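PDB 2WJR: probable n-acetylneuraminic acid outer membrane channel protein NANC, which forms a monomeric, weakly anion-selective outer-membrane channel that lets the sialic acid N-acetylneuraminic acid enter Escherichia coli. Local coordinates for residues His127-Val133 against Trp145-Leu149; Thr83-Val89 against Arg104-Lys110; Arg157-His161 against Arg198-Ser202. The protein carries 1 engineered substitution. All coordinates share one frame. Residue numbers count along the deposited sequence, not the author numbering.

Overall arrangement
All three contacts belong to one antiparallel beta-barrel, the monomeric porin of the KdgM family. Contacts 2 and 1 follow each other round the wall: each lies in a hairpin, and strands 99-110 and 126-136 are neighbours, so the two contacts touch, their centres about 14 Å apart. Arg128 O lies 2.7 Å from Arg106 N and His127 ND1 2.8 Å from Tyr105 OH, while Arg104 of contact 2 pairs with Asp130 of contact 1. Each carries its own n-octane on the face away from its salt bridges. Contact 3 joins two extracellular segments, with its centre about 20 Å from that of contact 1 and 22 Å from that of contact 2, and touches neither.

Contact 1 (His127-Val133 against Trp145-Leu149); sequences HRWDGYV and WQTTL. With OCT (N-octane), chain E.
This is a beta hairpin of the porin barrel wall: strands 127-133 and 145-149 run antiparallel, at 163° with their axes 4.5 Å apart. Trp129-Leu149, Gly131-Thr147 and Val133-Trp145 are hydrogen-bonded pairs, each closed by two N-to-O bonds; Asp130-Thr148 and Tyr132-Gln146 are the non-hydrogen-bonded pairs between them. The face of Asp130, Thr148, Tyr132 and Gln146 is polar. Asp130 (chi1 m) takes Thr148 OG1 at 2.5 Å and Gln146 NE2 at 2.8 Å, both on OD1; Thr148 is m and Gln146 extended, tt. Arg128, ttt through chi3, reaches along its own strand in a bidentate salt bridge, NE to Asp130 OD2 at 2.8 Å and NH2 to Asp130 OD1 at 2.9 Å, and lays its guanidinium over Thr148 CG2. Asp130 also pairs with Arg104 of the next strand. Tyr132 (m) brings CE1 to 3.3 Å from Gln146 CD. The other face carries Trp129 (m), Val133 (t), Trp145 (t), Thr147 (t) and Leu149 (tp), and it binds n-octane. A CB on Gly131 would clash with octane C2. Trp145 NE1 and Thr147 OG1 both bond to Asn168, and Val133 CG2 lies 3.4 Å from octane C1.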
loop_
_atom_site.group_PDB
_atom_site.type_symbol
_atom_site.label_atom_id
_atom_site.label_comp_id
_atom_site.label_asym_id
_atom_site.label_seq_id
_atom_site.Cartn_x
_atom_site.Cartn_y
_atom_site.Cartn_z
ATOM N N HIS A 127 -6.511 -4.404 -11.626
ATOM C CA HIS A 127 -5.498 -5.458 -11.473
ATOM C C HIS A 127 -4.275 -4.819 -10.891
ATOM O O HIS A 127 -3.745 -3.882 -11.478
ATOM C CB HIS A 127 -5.109 -6.040 -12.821
ATOM C CG HIS A 127 -6.213 -6.753 -13.530
ATOM N ND1 HIS A 127 -6.710 -7.967 -13.111
ATOM C CD2 HIS A 127 -6.898 -6.435 -14.658
ATOM C CE1 HIS A 127 -7.671 -8.356 -13.927
ATOM N NE2 HIS A 127 -7.801 -7.447 -14.879
ATOM N N ARG A 128 -3.796 -5.310 -9.745
ATOM C CA ARG A 128 -2.689 -4.671 -9.056
ATOM C C ARG A 128 -1.572 -5.669 -8.672
ATOM O O ARG A 128 -1.834 -6.734 -8.105
ATOM C CB ARG A 128 -3.176 -3.920 -7.814
ATOM C CG ARG A 128 -2.039 -3.336 -7.003
ATOM C CD ARG A 128 -2.504 -2.606 -5.787
ATOM N NE ARG A 128 -1.352 -2.177 -4.978
ATOM C CZ ARG A 128 -1.225 -1.018 -4.330
ATOM N NH1 ARG A 128 -2.182 -0.087 -4.369
ATOM N NH2 ARG A 128 -0.105 -0.785 -3.653
ATOM N N TRP A 129 -0.341 -5.288 -9.011
ATOM C CA TRP A 129 0.853 -6.051 -8.671
ATOM C C TRP A 129 1.733 -5.210 -7.749
ATOM O O TRP A 129 1.942 -4.005 -7.986
ATOM C CB TRP A 129 1.643 -6.379 -9.937
ATOM C CG TRP A 129 1.060 -7.444 -10.774
ATOM C CD1 TRP A 129 0.205 -7.306 -11.843
ATOM C CD2 TRP A 129 1.292 -8.848 -10.618
ATOM N NE1 TRP A 129 -0.110 -8.556 -12.344
ATOM C CE2 TRP A 129 0.550 -9.510 -11.607
ATOM C CE3 TRP A 129 2.053 -9.609 -9.716
ATOM C CZ2 TRP A 129 0.556 -10.909 -11.728
ATOM C CZ3 TRP A 129 2.057 -10.989 -9.837
ATOM C CH2 TRP A 129 1.321 -11.623 -10.845
ATOM N N ASP A 130 2.268 -5.846 -6.701
ATOM C CA ASP A 130 3.269 -5.228 -5.863
ATOM C C ASP A 130 4.474 -6.160 -5.755
ATOM O O ASP A 130 4.313 -7.365 -5.612
ATOM C CB ASP A 130 2.717 -4.949 -4.465
ATOM C CG ASP A 130 1.667 -3.849 -4.450
ATOM O OD1 ASP A 130 2.034 -2.662 -4.303
ATOM O OD2 ASP A 130 0.468 -4.201 -4.522
ATOM N N GLY A 131 5.652 -5.579 -5.852
ATOM C CA GLY A 131 6.926 -6.252 -5.601
ATOM C C GLY A 131 7.546 -5.640 -4.355
ATOM O O GLY A 131 7.413 -4.438 -4.108
ATOM N N TYR A 132 8.250 -6.464 -3.575
ATOM C CA TYR A 132 8.794 -6.037 -2.284
ATOM C C TYR A 132 10.222 -6.558 -2.129
ATOM O O TYR A 132 10.512 -7.716 -2.455
ATOM C CB TYR A 132 7.983 -6.617 -1.118
ATOM C CG TYR A 132 6.513 -6.309 -1.102
ATOM C CD1 TYR A 132 6.021 -5.236 -0.384
ATOM C CD2 TYR A 132 5.611 -7.100 -1.809
ATOM C CE1 TYR A 132 4.675 -4.963 -0.358
ATOM C CE2 TYR A 132 4.264 -6.835 -1.798
ATOM C CZ TYR A 132 3.803 -5.766 -1.065
ATOM O OH TYR A 132 2.472 -5.493 -1.053
ATOM N N VAL A 133 11.104 -5.695 -1.643
ATOM C CA VAL A 133 12.426 -6.104 -1.193
ATOM C C VAL A 133 12.716 -5.414 0.134
ATOM O O VAL A 133 12.563 -4.191 0.263
ATOM C CB VAL A 133 13.543 -5.773 -2.213
ATOM C CG1 VAL A 133 14.851 -6.369 -1.732
ATOM C CG2 VAL A 133 13.229 -6.319 -3.605
ATOM N N TRP A 145 11.916 -1.453 -0.242
ATOM C CA TRP A 145 11.355 -0.881 -1.471
ATOM C C TRP A 145 10.137 -1.698 -1.892
ATOM O O TRP A 145 10.192 -2.929 -1.965
ATOM C CB TRP A 145 12.429 -0.837 -2.557
ATOM C CG TRP A 145 11.954 -0.503 -3.959
ATOM C CD1 TRP A 145 11.014 0.423 -4.322
ATOM C CD2 TRP A 145 12.444 -1.070 -5.175
ATOM N NE1 TRP A 145 10.880 0.457 -5.686
ATOM C CE2 TRP A 145 11.752 -0.445 -6.238
ATOM C CE3 TRP A 145 13.404 -2.042 -5.472
ATOM C CZ2 TRP A 145 11.977 -0.781 -7.571
ATOM C CZ3 TRP A 145 13.628 -2.371 -6.794
ATOM C CH2 TRP A 145 12.920 -1.745 -7.829
ATOM N N GLN A 146 9.038 -0.995 -2.178
ATOM C CA GLN A 146 7.839 -1.590 -2.709
ATOM C C GLN A 146 7.555 -0.950 -4.065
ATOM O O GLN A 146 7.443 0.261 -4.167
ATOM C CB GLN A 146 6.666 -1.348 -1.757
ATOM C CG GLN A 146 5.371 -2.014 -2.210
ATOM C CD GLN A 146 4.211 -1.782 -1.255
ATOM O OE1 GLN A 146 4.403 -1.373 -0.105
ATOM N NE2 GLN A 146 3.012 -2.044 -1.717
ATOM N N THR A 147 7.446 -1.772 -5.092
ATOM C CA THR A 147 7.115 -1.299 -6.428
ATOM C C THR A 147 5.717 -1.802 -6.808
ATOM O O THR A 147 5.297 -2.904 -6.439
ATOM C CB THR A 147 8.266 -1.665 -7.461
ATOM O OG1 THR A 147 8.059 -0.953 -8.693
ATOM C CG2 THR A 147 8.344 -3.154 -7.718
ATOM N N THR A 148 4.951 -0.962 -7.509
ATOM C CA THR A 148 3.562 -1.257 -7.752
ATOM C C THR A 148 3.185 -0.897 -9.188
ATOM O O THR A 148 3.628 0.120 -9.705
ATOM C CB THR A 148 2.659 -0.445 -6.819
ATOM O OG1 THR A 148 3.062 -0.647 -5.458
ATOM C CG2 THR A 148 1.185 -0.799 -7.020
ATOM N N LEU A 149 2.416 -1.769 -9.802
ATOM C CA LEU A 149 1.839 -1.542 -11.151
ATOM C C LEU A 149 0.357 -1.882 -11.047
ATOM O O LEU A 149 -0.013 -2.992 -10.621
ATOM C CB LEU A 149 2.530 -2.425 -12.183
ATOM C CG LEU A 149 1.911 -2.479 -13.590
ATOM C CD1 LEU A 149 1.885 -1.077 -14.169
ATOM C CD2 LEU A 149 2.708 -3.456 -14.510
HETATM C C1 OCT E . 11.089 -4.940 -5.874
HETATM C C2 OCT E . 10.773 -6.122 -6.803
HETATM C C3 OCT E . 11.172 -7.457 -6.156
HETATM C C4 OCT E . 10.677 -8.677 -6.958
HETATM C C5 OCT E . 10.172 -9.785 -6.028
HETATM C C6 OCT E . 10.489 -11.214 -6.530
HETATM C C7 OCT E . 9.646 -12.283 -5.786
HETATM C C8 OCT E . 10.165 -13.727 -5.944
#

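Contact 2 (Thr83-Val89 against Arg104-Lys110); sequences TRYGPYV and RYRYDWK. With OCT (N-octane), chain G; EPE (4-(2-hydroxyethyl)-1-piperazine ethanesulfonic acid), chain B.
An antiparallel hairpin of the porin wall, charged on one face and binding n-octane on the other, pairs strands 83-89 and 104-110 at 159°, axes 4.5 Å apart. Tyr85 N to Trp109 O and Trp109 N to Tyr85 O, both 2.8 Å, close one hydrogen-bonded pair; Val89 N to Tyr105 O (3.0 Å) and Tyr105 N to Val89 O (3.2 Å) close another. Pro87, lacking an N-H, only accepts: Tyr107 N to Pro87 O, 3.1 Å. Gly86 (psi 73°) breaks regular strand geometry; a CB would clash with Asp108 OD1. Arg106 (chi1 t) grips Asp108 (m) through NE-OD1 and NH2-OD2, both 2.8 Å. Arg84 (ttp) sets one guanidinium face over Asp108 CG; Arg84 NE to Asp108 OD2, 3.7 Å, is a long, charges-only salt bridge, and a water joins Arg84 NE (2.8 Å) to Asp108 OD1 (2.7 Å). The EPE sulfonate, probably from the crystallisation liquor, accepts from Arg84 NH2 on O2S and Lys110 NZ on O3S, both 2.8 Å. Tyr88 (p) has Arg104 CD over its ring, 3.9 Å from the centroid. Octane lies over the Tyr107 ring and at the Tyr105 edge. Strand 68-79 borders 83-89, and strand 126-136 borders 104-110, where Asp130 pairs with Arg104.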
loop_
_atom_site.group_PDB
_atom_site.type_symbol
_atom_site.label_atom_id
_atom_site.label_comp_id
_atom_site.label_asym_id
_atom_site.label_seq_id
_atom_site.Cartn_x
_atom_site.Cartn_y
_atom_site.Cartn_z
ATOM N N THR A 83 -17.623 0.190 -0.686
ATOM C CA THR A 83 -16.675 -0.864 -0.304
ATOM C C THR A 83 -15.993 -1.451 -1.533
ATOM O O THR A 83 -16.614 -1.663 -2.571
ATOM C CB THR A 83 -17.365 -1.987 0.497
ATOM O OG1 THR A 83 -18.003 -1.431 1.657
ATOM C CG2 THR A 83 -16.346 -3.062 0.923
ATOM N N ARG A 84 -14.694 -1.686 -1.405
ATOM C CA ARG A 84 -13.895 -2.268 -2.469
ATOM C C ARG A 84 -13.190 -3.501 -1.902
ATOM O O ARG A 84 -12.543 -3.404 -0.878
ATOM C CB ARG A 84 -12.871 -1.257 -2.943
ATOM C CG ARG A 84 -11.985 -1.718 -4.075
ATOM C CD ARG A 84 -10.812 -0.757 -4.188
ATOM N NE ARG A 84 -9.750 -1.119 -3.236
ATOM C CZ ARG A 84 -8.727 -0.339 -2.883
ATOM N NH1 ARG A 84 -7.809 -0.802 -2.037
ATOM N NH2 ARG A 84 -8.603 0.896 -3.350
ATOM N N TYR A 85 -13.320 -4.626 -2.592
ATOM C CA TYR A 85 -12.792 -5.909 -2.108
ATOM C C TYR A 85 -11.583 -6.307 -2.944
ATOM O O TYR A 85 -11.671 -6.325 -4.184
ATOM C CB TYR A 85 -13.863 -6.974 -2.230
ATOM C CG TYR A 85 -15.074 -6.745 -1.357
ATOM C CD1 TYR A 85 -15.008 -6.944 0.035
ATOM C CD2 TYR A 85 -16.284 -6.321 -1.904
ATOM C CE1 TYR A 85 -16.105 -6.752 0.835
ATOM C CE2 TYR A 85 -17.404 -6.112 -1.091
ATOM C CZ TYR A 85 -17.301 -6.339 0.274
ATOM O OH TYR A 85 -18.394 -6.133 1.085
ATOM N N GLY A 86 -10.473 -6.632 -2.266
ATOM C CA GLY A 86 -9.212 -6.928 -2.934
ATOM C C GLY A 86 -8.600 -8.262 -2.567
ATOM O O GLY A 86 -7.636 -8.292 -1.796
ATOM N N PRO A 87 -9.182 -9.365 -3.066
ATOM C CA PRO A 87 -8.582 -10.661 -2.826
ATOM C C PRO A 87 -7.199 -10.696 -3.472
ATOM O O PRO A 87 -6.969 -10.044 -4.509
ATOM C CB PRO A 87 -9.557 -11.626 -3.476
ATOM C CG PRO A 87 -10.279 -10.815 -4.512
ATOM C CD PRO A 87 -10.402 -9.479 -3.883
ATOM N N TYR A 88 -6.255 -11.388 -2.829
ATOM C CA TYR A 88 -4.903 -11.435 -3.331
ATOM C C TYR A 88 -4.156 -12.708 -2.970
ATOM O O TYR A 88 -4.614 -13.487 -2.117
ATOM C CB TYR A 88 -4.097 -10.224 -2.841
ATOM C CG TYR A 88 -3.824 -10.084 -1.341
ATOM C CD1 TYR A 88 -4.402 -9.056 -0.606
ATOM C CD2 TYR A 88 -2.931 -10.937 -0.680
ATOM C CE1 TYR A 88 -4.107 -8.880 0.745
ATOM C CE2 TYR A 88 -2.614 -10.745 0.634
ATOM C CZ TYR A 88 -3.215 -9.745 1.351
ATOM O OH TYR A 88 -2.903 -9.586 2.672
ATOM N N VAL A 89 -3.020 -12.908 -3.640
ATOM C CA VAL A 89 -2.036 -13.881 -3.179
ATOM C C VAL A 89 -0.673 -13.235 -3.145
ATOM O O VAL A 89 -0.227 -12.631 -4.139
ATOM C CB VAL A 89 -1.994 -15.150 -4.041
ATOM C CG1 VAL A 89 -0.915 -16.143 -3.479
ATOM C CG2 VAL A 89 -3.363 -15.802 -4.079
ATOM N N ARG A 104 3.044 -9.784 -4.997
ATOM C CA ARG A 104 1.635 -9.929 -4.761
ATOM C C ARG A 104 0.850 -9.523 -6.000
ATOM O O ARG A 104 1.196 -8.560 -6.682
ATOM C CB ARG A 104 1.190 -9.075 -3.599
ATOM C CG ARG A 104 -0.247 -9.298 -3.143
ATOM C CD ARG A 104 -0.553 -8.402 -1.987
ATOM N NE ARG A 104 -0.560 -6.988 -2.353
ATOM C CZ ARG A 104 -0.604 -5.984 -1.489
ATOM N NH1 ARG A 104 -0.660 -6.222 -0.174
ATOM N NH2 ARG A 104 -0.590 -4.735 -1.928
ATOM N N TYR A 105 -0.168 -10.311 -6.286
ATOM C CA TYR A 105 -1.202 -9.910 -7.213
ATOM C C TYR A 105 -2.507 -9.775 -6.455
ATOM O O TYR A 105 -2.925 -10.698 -5.720
ATOM C CB TYR A 105 -1.372 -10.920 -8.351
ATOM C CG TYR A 105 -2.658 -10.630 -9.085
ATOM C CD1 TYR A 105 -2.723 -9.591 -10.017
ATOM C CD2 TYR A 105 -3.821 -11.339 -8.801
ATOM C CE1 TYR A 105 -3.910 -9.294 -10.684
ATOM C CE2 TYR A 105 -5.016 -11.042 -9.453
ATOM C CZ TYR A 105 -5.049 -10.016 -10.390
ATOM O OH TYR A 105 -6.237 -9.735 -11.021
ATOM N N ARG A 106 -3.162 -8.629 -6.647
ATOM C CA ARG A 106 -4.441 -8.324 -6.018
ATOM C C ARG A 106 -5.424 -7.809 -7.076
ATOM O O ARG A 106 -5.035 -7.009 -7.944
ATOM C CB ARG A 106 -4.250 -7.245 -4.960
ATOM C CG ARG A 106 -5.499 -6.922 -4.097
ATOM C CD ARG A 106 -5.071 -5.955 -3.009
ATOM N NE ARG A 106 -5.312 -4.553 -3.372
ATOM C CZ ARG A 106 -4.634 -3.503 -2.925
ATOM N NH1 ARG A 106 -3.601 -3.644 -2.091
ATOM N NH2 ARG A 106 -4.996 -2.291 -3.313
ATOM N N TYR A 107 -6.659 -8.285 -6.992
ATOM C CA TYR A 107 -7.781 -7.825 -7.832
ATOM C C TYR A 107 -8.737 -7.001 -6.979
ATOM O O TYR A 107 -9.429 -7.557 -6.126
ATOM C CB TYR A 107 -8.525 -9.022 -8.424
ATOM C CG TYR A 107 -9.719 -8.652 -9.304
ATOM C CD1 TYR A 107 -9.540 -7.924 -10.469
ATOM C CD2 TYR A 107 -11.006 -9.052 -8.969
ATOM C CE1 TYR A 107 -10.617 -7.579 -11.285
ATOM C CE2 TYR A 107 -12.105 -8.725 -9.784
ATOM C CZ TYR A 107 -11.893 -7.979 -10.937
ATOM O OH TYR A 107 -12.972 -7.653 -11.745
ATOM N N ASP A 108 -8.761 -5.692 -7.235
ATOM C CA ASP A 108 -9.588 -4.748 -6.523
ATOM C C ASP A 108 -10.912 -4.587 -7.272
ATOM O O ASP A 108 -10.957 -4.070 -8.412
ATOM C CB ASP A 108 -8.878 -3.411 -6.413
ATOM C CG ASP A 108 -7.826 -3.393 -5.308
ATOM O OD1 ASP A 108 -7.853 -4.274 -4.413
ATOM O OD2 ASP A 108 -6.974 -2.495 -5.338
ATOM N N TRP A 109 -11.965 -5.070 -6.634
ATOM C CA TRP A 109 -13.297 -5.125 -7.221
ATOM C C TRP A 109 -14.172 -4.163 -6.425
ATOM O O TRP A 109 -14.266 -4.278 -5.202
ATOM C CB TRP A 109 -13.832 -6.552 -7.163
ATOM C CG TRP A 109 -15.192 -6.711 -7.784
ATOM C CD1 TRP A 109 -15.471 -6.958 -9.093
ATOM C CD2 TRP A 109 -16.461 -6.627 -7.109
ATOM N NE1 TRP A 109 -16.828 -7.045 -9.277
ATOM C CE2 TRP A 109 -17.460 -6.845 -8.079
ATOM C CE3 TRP A 109 -16.843 -6.406 -5.781
ATOM C CZ2 TRP A 109 -18.821 -6.846 -7.767
ATOM C CZ3 TRP A 109 -18.204 -6.396 -5.468
ATOM C CH2 TRP A 109 -19.177 -6.613 -6.464
ATOM N N LYS A 110 -14.785 -3.195 -7.102
ATOM C CA LYS A 110 -15.644 -2.220 -6.421
ATOM C C LYS A 110 -17.078 -2.716 -6.338
ATOM O O LYS A 110 -17.665 -3.129 -7.339
ATOM C CB LYS A 110 -15.611 -0.867 -7.124
ATOM C CG LYS A 110 -14.395 -0.059 -6.823
ATOM C CD LYS A 110 -14.345 1.205 -7.644
ATOM C CE LYS A 110 -13.119 2.028 -7.345
ATOM N NZ LYS A 110 -13.061 3.303 -8.118
HETATM C C1 OCT G . -11.409 -10.979 -13.709
HETATM C C2 OCT G . -10.139 -11.486 -13.002
HETATM C C3 OCT G . -10.420 -11.910 -11.549
HETATM C C4 OCT G . -9.157 -12.333 -10.776
HETATM C C5 OCT G . -9.483 -12.670 -9.301
HETATM C C6 OCT G . -8.407 -13.559 -8.641
HETATM C C7 OCT G . -8.400 -13.475 -7.101
HETATM C C8 OCT G . -6.976 -13.492 -6.509
HETATM N N1 EPE B . -6.858 5.105 -6.169
HETATM C C2 EPE B . -5.806 4.411 -6.945
HETATM C C3 EPE B . -4.736 5.403 -7.404
HETATM N N4 EPE B . -4.144 6.089 -6.265
HETATM C C5 EPE B . -5.178 6.812 -5.543
HETATM C C6 EPE B . -6.282 5.889 -5.052
HETATM C C7 EPE B . -3.066 6.947 -6.719
HETATM C C8 EPE B . -2.312 7.635 -5.589
HETATM O O8 EPE B . -2.902 8.901 -5.380
HETATM C C9 EPE B . -7.776 4.095 -5.640
HETATM C C10 EPE B . -8.929 4.736 -4.875
HETATM S S EPE B . -10.449 3.777 -5.013
HETATM O O1S EPE B . -11.290 4.145 -3.881
HETATM O O2S EPE B . -10.239 2.344 -5.051
HETATM O O3S EPE B . -11.129 4.183 -6.253
HETATM O O HOH W 1 -9.036 -3.539 -2.129
#

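Contact 3 (Arg157-His161 against Arg198-Ser202); sequences RYANH and RDNLS
Residues 157-161 form no helix or strand; Tyr158 to His161 make a type I beta turn, closed by His161 N to Tyr158 O at 2.9 Å, with Ala159 at -68/-4, Asn160 at -94/10 and His161 at 65/24. In the other segment, 198-201 is strand, but Asn200 adopts positive phi (65/32) after Asp199 (-109/-165). The CA atoms come closest at Asn160 and Asn200, 4.5 Å apart, and one weak hydrogen bond joins the two backbones, Asn200 N to Ala159 O, 2.8 Å at 119°. Asn200 and Leu201 both face Gly193, a G1 beta bulge. The contact thus ties the extracellular segment between strands 141-152 and 164-174 to the extracellular start of the last strand of the porin barrel, 198-212. Most of the side-chain bonding falls to Asp199 (chi1 p), which points toward the turn. Arg157 (chi1 p, then tt) forms a salt bridge, Arg157 NH2 to Asp199 OD1 at 3.1 Å and Arg157 NH1 to Asp199 OD1 at 3.2 Å, while Arg157 NH2 also bonds Tyr158 O at 3.0 Å. His161 (m) gives NE2 to Asp199 OD2 at 2.7 Å, a His-carboxylate hydrogen bond made near the plane of the ring. Ala159 CB also packs 3.9 Å from Asp199 CB. Asn160 points away, its ND2 held by Trp164, and Asn200 OD1 accepts from Arg191; Asn200 ND2 lies 3.5 Å from His161 CD2.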
loop_
_atom_site.group_PDB
_atom_site.type_symbol
_atom_site.label_atom_id
_atom_site.label_comp_id
_atom_site.label_asym_id
_atom_site.label_seq_id
_atom_site.Cartn_x
_atom_site.Cartn_y
_atom_site.Cartn_z
ATOM N N ARG A 157 -9.745 5.684 -16.188
ATOM C CA ARG A 157 -8.362 6.097 -16.242
ATOM C C ARG A 157 -7.882 6.599 -14.898
ATOM O O ARG A 157 -8.674 7.015 -14.068
ATOM C CB ARG A 157 -8.156 7.177 -17.317
ATOM C CG ARG A 157 -8.802 8.503 -16.985
ATOM C CD ARG A 157 -8.505 9.543 -18.082
ATOM N NE ARG A 157 -9.022 10.869 -17.775
ATOM C CZ ARG A 157 -8.468 11.746 -16.937
ATOM N NH1 ARG A 157 -9.030 12.943 -16.771
ATOM N NH2 ARG A 157 -7.362 11.450 -16.260
ATOM N N TYR A 158 -6.566 6.563 -14.714
ATOM C CA TYR A 158 -5.917 7.225 -13.601
ATOM C C TYR A 158 -5.687 8.692 -13.947
ATOM O O TYR A 158 -5.853 9.126 -15.107
ATOM C CB TYR A 158 -4.586 6.508 -13.268
ATOM C CG TYR A 158 -4.842 5.113 -12.751
ATOM C CD1 TYR A 158 -4.644 3.994 -13.560
ATOM C CD2 TYR A 158 -5.365 4.909 -11.481
ATOM C CE1 TYR A 158 -4.915 2.713 -13.108
ATOM C CE2 TYR A 158 -5.646 3.619 -11.011
ATOM C CZ TYR A 158 -5.427 2.523 -11.831
ATOM O OH TYR A 158 -5.671 1.214 -11.401
ATOM N N ALA A 159 -5.326 9.449 -12.934
ATOM C CA ALA A 159 -5.135 10.888 -13.041
ATOM C C ALA A 159 -3.918 11.238 -13.909
ATOM O O ALA A 159 -3.646 12.419 -14.161
ATOM C CB ALA A 159 -5.015 11.481 -11.648
ATOM N N ASN A 160 -3.187 10.212 -14.363
ATOM C CA ASN A 160 -2.074 10.416 -15.284
ATOM C C ASN A 160 -2.524 10.247 -16.745
ATOM O O ASN A 160 -1.698 10.156 -17.631
ATOM C CB ASN A 160 -0.937 9.436 -14.967
ATOM C CG ASN A 160 -1.337 7.992 -15.193
ATOM O OD1 ASN A 160 -2.513 7.673 -15.415
ATOM N ND2 ASN A 160 -0.353 7.093 -15.128
ATOM N N HIS A 161 -3.832 10.151 -16.963
ATOM C CA HIS A 161 -4.437 9.989 -18.309
ATOM C C HIS A 161 -4.105 8.694 -19.010
ATOM O O HIS A 161 -4.221 8.597 -20.226
ATOM C CB HIS A 161 -4.152 11.223 -19.194
ATOM C CG HIS A 161 -4.854 12.447 -18.703
ATOM N ND1 HIS A 161 -5.969 12.970 -19.328
ATOM C CD2 HIS A 161 -4.646 13.211 -17.602
ATOM C CE1 HIS A 161 -6.395 14.022 -18.651
ATOM N NE2 HIS A 161 -5.613 14.188 -17.597
ATOM N N ARG A 198 -7.464 19.932 -11.531
ATOM C CA ARG A 198 -6.388 19.772 -12.511
ATOM C C ARG A 198 -5.575 18.522 -12.144
ATOM O O ARG A 198 -5.016 18.447 -11.059
ATOM C CB ARG A 198 -5.492 21.003 -12.499
ATOM C CG ARG A 198 -4.362 21.030 -13.558
ATOM C CD ARG A 198 -3.029 21.261 -12.874
ATOM N NE ARG A 198 -1.937 21.763 -13.708
ATOM C CZ ARG A 198 -1.266 21.053 -14.610
ATOM N NH1 ARG A 198 -1.598 19.787 -14.885
ATOM N NH2 ARG A 198 -0.269 21.619 -15.271
ATOM N N ASP A 199 -5.491 17.563 -13.055
ATOM C CA ASP A 199 -4.784 16.304 -12.758
ATOM C C ASP A 199 -3.474 16.208 -13.526
ATOM O O ASP A 199 -2.975 17.218 -14.018
ATOM C CB ASP A 199 -5.702 15.099 -12.966
ATOM C CG ASP A 199 -6.168 14.930 -14.397
ATOM O OD1 ASP A 199 -6.984 14.023 -14.607
ATOM O OD2 ASP A 199 -5.746 15.670 -15.311
ATOM N N ASN A 200 -2.886 15.010 -13.594
ATOM C CA ASN A 200 -1.651 14.790 -14.371
ATOM C C ASN A 200 -0.461 15.555 -13.796
ATOM O O ASN A 200 0.446 15.982 -14.526
ATOM C CB ASN A 200 -1.883 15.161 -15.850
ATOM C CG ASN A 200 -1.049 14.313 -16.823
ATOM O OD1 ASN A 200 -0.101 13.640 -16.439
ATOM N ND2 ASN A 200 -1.410 14.367 -18.098
ATOM N N LEU A 201 -0.460 15.731 -12.479
ATOM C CA LEU A 201 0.633 16.371 -11.799
ATOM C C LEU A 201 1.564 15.315 -11.203
ATOM O O LEU A 201 1.104 14.303 -10.680
ATOM C CB LEU A 201 0.103 17.241 -10.673
ATOM C CG LEU A 201 -0.759 18.416 -11.116
ATOM C CD1 LEU A 201 -1.573 18.944 -9.947
ATOM C CD2 LEU A 201 0.166 19.480 -11.735
ATOM N N SER A 202 2.859 15.592 -11.255
ATOM C CA SER A 202 3.875 14.758 -10.609
ATOM C C SER A 202 3.569 14.641 -9.105
ATOM O O SER A 202 3.390 15.653 -8.417
ATOM C CB SER A 202 5.252 15.373 -10.836
ATOM O OG SER A 202 6.279 14.455 -10.519
#